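Local atomic coordinates of ESX-1 secretion system protein eccD1 (Mycobacterium tuberculosis, PDB entry 4KV2), a protein that forms part of the ESX-1 specialised secretion system, which delivers virulence factors such as EsxA and EsxB to host cells during infection. Residues Glu28-Ile31 against Asp32-Ala36; Gly81-Asp84 against Gly85-Leu88. One frame throughout, in Å; residues are numbered along the deposited sequence.

Contact 1. Residues Glu28-Ile31 against Asp32-Ala36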
loop_
_atom_site.group_PDB
_atom_site.type_symbol
_atom_site.label_atom_id
_atom_site.label_comp_id
_atom_site.label_asym_id
_atom_site.label_seq_id
_atom_site.Cartn_x
_atom_site.Cartn_y
_atom_site.Cartn_z
ATOM N N GLU A 28 1.657 9.955 -5.150
ATOM C CA GLU A 28 2.957 10.112 -4.456
ATOM C C GLU A 28 2.977 9.538 -3.027
ATOM O O GLU A 28 4.032 9.175 -2.532
ATOM C CB GLU A 28 3.427 11.591 -4.441
ATOM C CG GLU A 28 2.485 12.572 -3.774
ATOM C CD GLU A 28 2.739 14.036 -4.130
ATOM O OE1 GLU A 28 3.595 14.337 -5.002
ATOM O OE2 GLU A 28 2.055 14.902 -3.528
ATOM N N THR A 29 1.803 9.444 -2.394
ATOM C CA THR A 29 1.691 9.014 -0.995
ATOM C C THR A 29 2.001 7.511 -0.838
ATOM O O THR A 29 2.498 7.083 0.205
ATOM C CB THR A 29 0.265 9.296 -0.443
ATOM O OG1 THR A 29 -0.117 10.645 -0.776
ATOM C CG2 THR A 29 0.229 9.124 1.062
ATOM N N TYR A 30 1.752 6.730 -1.881
ATOM C CA TYR A 30 1.919 5.285 -1.798
ATOM C C TYR A 30 2.747 4.665 -2.903
ATOM O O TYR A 30 2.995 3.464 -2.881
ATOM C CB TYR A 30 0.535 4.585 -1.725
ATOM C CG TYR A 30 -0.351 4.861 -2.922
ATOM C CD1 TYR A 30 -0.274 4.075 -4.074
ATOM C CD2 TYR A 30 -1.264 5.901 -2.895
ATOM C CE1 TYR A 30 -1.078 4.331 -5.169
ATOM C CE2 TYR A 30 -2.095 6.162 -3.979
ATOM C CZ TYR A 30 -2.002 5.365 -5.113
ATOM O OH TYR A 30 -2.807 5.639 -6.189
ATOM N N ILE A 31 3.226 5.442 -3.858
ATOM C CA ILE A 31 3.910 4.801 -4.981
ATOM C C ILE A 31 5.210 4.082 -4.571
ATOM O O ILE A 31 5.531 3.012 -5.105
ATOM C CB ILE A 31 4.189 5.781 -6.126
ATOM C CG1 ILE A 31 4.764 4.990 -7.320
ATOM C CG2 ILE A 31 5.097 6.897 -5.668
ATOM C CD1 ILE A 31 4.594 5.658 -8.631
ATOM N N ASP A 32 5.951 4.653 -3.627
ATOM C CA ASP A 32 7.267 4.088 -3.299
ATOM C C ASP A 32 7.138 2.695 -2.660
ATOM O O ASP A 32 7.849 1.775 -3.030
ATOM C CB ASP A 32 8.074 5.041 -2.431
ATOM C CG ASP A 32 8.555 6.258 -3.211
ATOM O OD1 ASP A 32 9.030 6.126 -4.391
ATOM O OD2 ASP A 32 8.504 7.344 -2.625
ATOM N N ASP A 33 6.215 2.545 -1.722
ATOM C CA ASP A 33 5.989 1.232 -1.127
ATOM C C ASP A 33 5.281 0.249 -2.112
ATOM O O ASP A 33 5.470 -0.968 -1.999
ATOM C CB ASP A 33 5.259 1.343 0.210
ATOM C CG ASP A 33 6.174 1.798 1.383
ATOM O OD1 ASP A 33 7.375 2.110 1.176
ATOM O OD2 ASP A 33 5.697 1.842 2.534
ATOM N N THR A 34 4.524 0.764 -3.093
ATOM C CA THR A 34 3.973 -0.062 -4.189
ATOM C C THR A 34 5.107 -0.698 -4.981
ATOM O O THR A 34 5.100 -1.904 -5.256
ATOM C CB THR A 34 3.032 0.749 -5.134
ATOM O OG1 THR A 34 1.928 1.271 -4.383
ATOM C CG2 THR A 34 2.475 -0.073 -6.252
ATOM N N VAL A 35 6.101 0.112 -5.329
ATOM C CA VAL A 35 7.260 -0.387 -6.063
ATOM C C VAL A 35 7.955 -1.439 -5.209
ATOM O O VAL A 35 8.325 -2.502 -5.693
ATOM C CB VAL A 35 8.239 0.778 -6.417
ATOM C CG1 VAL A 35 9.560 0.229 -6.910
ATOM C CG2 VAL A 35 7.612 1.704 -7.436
ATOM N N ALA A 36 8.089 -1.161 -3.914
ATOM C CA ALA A 36 8.795 -2.062 -3.026
ATOM C C ALA A 36 8.087 -3.427 -2.886
ATOM O O ALA A 36 8.715 -4.488 -2.927
ATOM C CB ALA A 36 8.996 -1.400 -1.691
HETATM O O HOH W 1 5.368 6.893 -1.590
HETATM O O HOH W 2 6.622 9.434 -3.647
#
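The carbonyl oxygen of Y30 is gripped twice by T34. The amide T34 N lies 3.1 Å from Y30 O, nearly in line with the carbonyl bond, whereas the hydroxyl T34 OG1 donates to Y30 O from 2.9 Å, perched 46° above the carbonyl plane. A chi1 of -60° sets OG1 beside its own backbone N, so both donors of T34 can reach one acceptor. Threonine suits this buried place: its hydroxyl is satisfied along the helix, while its side chain also touches L19 and F63. T34 OG1 also sits in plane at the edge of the Y30 ring, 3.6 Å from Y30 CD1. Y30 occupies the N-cap of helix 31-41, the helix that a ubiquitin-like (beta-grasp) fold lays across its sheet, yet it is Y30's main-chain oxygen that bonds here. One residue on, V35 N donates to I31 O at 3.0 Å, and the branched chains lean together, I31 CG1 4.3 Å from V35 CG2. Two waters lie between E28 and the helix start: one accepts from D32 N and lies at E28 O, the other joins E28 O to D32 OD2. D32, an aspartate in the first turn, probably gains from the positive end of the helix dipole. D33 OD2 accepts a hydrogen bond from D33 N of the second subunit.

Contact 2. Residues Gly81-Asp84 against Gly85-Leu88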
loop_
_atom_site.group_PDB
_atom_site.type_symbol
_atom_site.label_atom_id
_atom_site.label_comp_id
_atom_site.label_asym_id
_atom_site.label_seq_id
_atom_site.Cartn_x
_atom_site.Cartn_y
_atom_site.Cartn_z
ATOM N N GLY A 81 -8.640 9.823 -13.765
ATOM C CA GLY A 81 -9.629 9.085 -14.526
ATOM C C GLY A 81 -9.355 7.600 -14.646
ATOM O O GLY A 81 -9.814 6.963 -15.583
ATOM N N VAL A 82 -8.658 7.026 -13.681
ATOM C CA VAL A 82 -8.361 5.596 -13.722
ATOM C C VAL A 82 -9.544 4.802 -13.156
ATOM O O VAL A 82 -9.997 5.067 -12.041
ATOM C CB VAL A 82 -7.062 5.283 -12.945
ATOM C CG1 VAL A 82 -6.766 3.795 -12.941
ATOM C CG2 VAL A 82 -5.887 6.031 -13.550
ATOM N N VAL A 83 -10.004 3.813 -13.914
ATOM C CA VAL A 83 -11.205 3.031 -13.583
ATOM C C VAL A 83 -10.795 1.634 -13.172
ATOM O O VAL A 83 -9.679 1.217 -13.472
ATOM C CB VAL A 83 -12.211 2.974 -14.771
ATOM C CG1 VAL A 83 -12.668 4.374 -15.144
ATOM C CG2 VAL A 83 -11.619 2.291 -16.005
ATOM N N ASP A 84 -11.690 0.920 -12.474
ATOM C CA ASP A 84 -11.413 -0.471 -12.077
ATOM C C ASP A 84 -10.947 -1.345 -13.249
ATOM O O ASP A 84 -11.554 -1.324 -14.335
ATOM C CB ASP A 84 -12.634 -1.145 -11.429
ATOM C CG ASP A 84 -12.927 -0.631 -10.031
ATOM O OD1 ASP A 84 -11.996 -0.371 -9.253
ATOM O OD2 ASP A 84 -14.107 -0.504 -9.697
ATOM N N GLY A 85 -9.871 -2.102 -13.008
ATOM C CA GLY A 85 -9.307 -3.019 -13.995
ATOM C C GLY A 85 -8.334 -2.392 -15.001
ATOM O O GLY A 85 -7.777 -3.092 -15.852
ATOM N N SER A 86 -8.117 -1.082 -14.916
ATOM C CA SER A 86 -7.190 -0.392 -15.807
ATOM C C SER A 86 -5.792 -0.991 -15.705
ATOM O O SER A 86 -5.326 -1.323 -14.597
ATOM C CB SER A 86 -7.079 1.097 -15.444
ATOM O OG SER A 86 -8.211 1.864 -15.826
ATOM N N LEU A 87 -5.111 -1.069 -16.854
ATOM C CA LEU A 87 -3.706 -1.456 -16.900
ATOM C C LEU A 87 -2.857 -0.204 -16.664
ATOM O O LEU A 87 -3.014 0.816 -17.353
ATOM C CB LEU A 87 -3.285 -2.020 -18.275
ATOM C CG LEU A 87 -3.677 -3.417 -18.704
ATOM C CD1 LEU A 87 -2.815 -3.876 -19.878
ATOM C CD2 LEU A 87 -3.514 -4.376 -17.548
ATOM N N LEU A 88 -1.947 -0.327 -15.713
ATOM C CA LEU A 88 -0.894 0.637 -15.505
ATOM C C LEU A 88 0.497 0.019 -15.567
ATOM O O LEU A 88 0.682 -1.205 -15.439
ATOM C CB LEU A 88 -1.113 1.344 -14.155
ATOM C CG LEU A 88 -2.379 2.197 -14.038
ATOM C CD1 LEU A 88 -2.555 2.791 -12.625
ATOM C CD2 LEU A 88 -2.398 3.317 -15.040
HETATM O O HOH W 3 -8.431 4.171 -16.989
#
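The carbonyl plane of V83 receives both of its bonds from S86 on one and the same face. S86 OG donates to V83 O at 2.8 Å, tilted 26° from that plane, and S86 N follows at 3.1 Å to the same oxygen, tilted 29°. The amide bond closes a type II beta turn from V83 to S86, and the hydroxyl doubles it. Lying opposite its carbonyl carbon (chi1 -74°), the serine hydroxyl is turned back to the oxygen that its amide already holds. The small side chain can therefore fold back over the turn, where V83 CG2 flanks S86 OG at 3.4 Å. A water donates to S86 OG from 2.6 Å and reaches G81 O through a long, weak bond. G85 holds the third position of the turn with positive phi, a conformation that glycine adopts readily. On the inner side V82 CG1 rests 3.7 Å from S86 CB and 4.3 Å from L88 CD1, an apolar patch well served by a compact valine and a leucine. D84 OD1 accepts from R7 N, near the beginning of strand 5-12. Thus the turn leads into strand 86-91, which runs parallel to 5-12 and bonds to it through S86 and L88, while V82 and L88 both pack on R65 and L77.

In the fold
Contact 1 precedes contact 2 along the chain, and the two lie on opposite sides of its centre, with centres about 17 Å apart and nearest atoms about 7 Å apart. Contact 1 starts helix 31-41; contact 2 lies at the turn leading into strand 86-91, an inner strand of the mixed sheet ordered 15-22, 5-12, 86-91, 62-64. The two elements meet farther on, where I31 and V35 press on L90 of that strand. L77 joins them too, touching Y30 as well as V82 and L88. Both contacts thus lie where the chain enters elements of one ubiquitin-like core, but the second subunit packs against contact 1 and leaves contact 2 untouched.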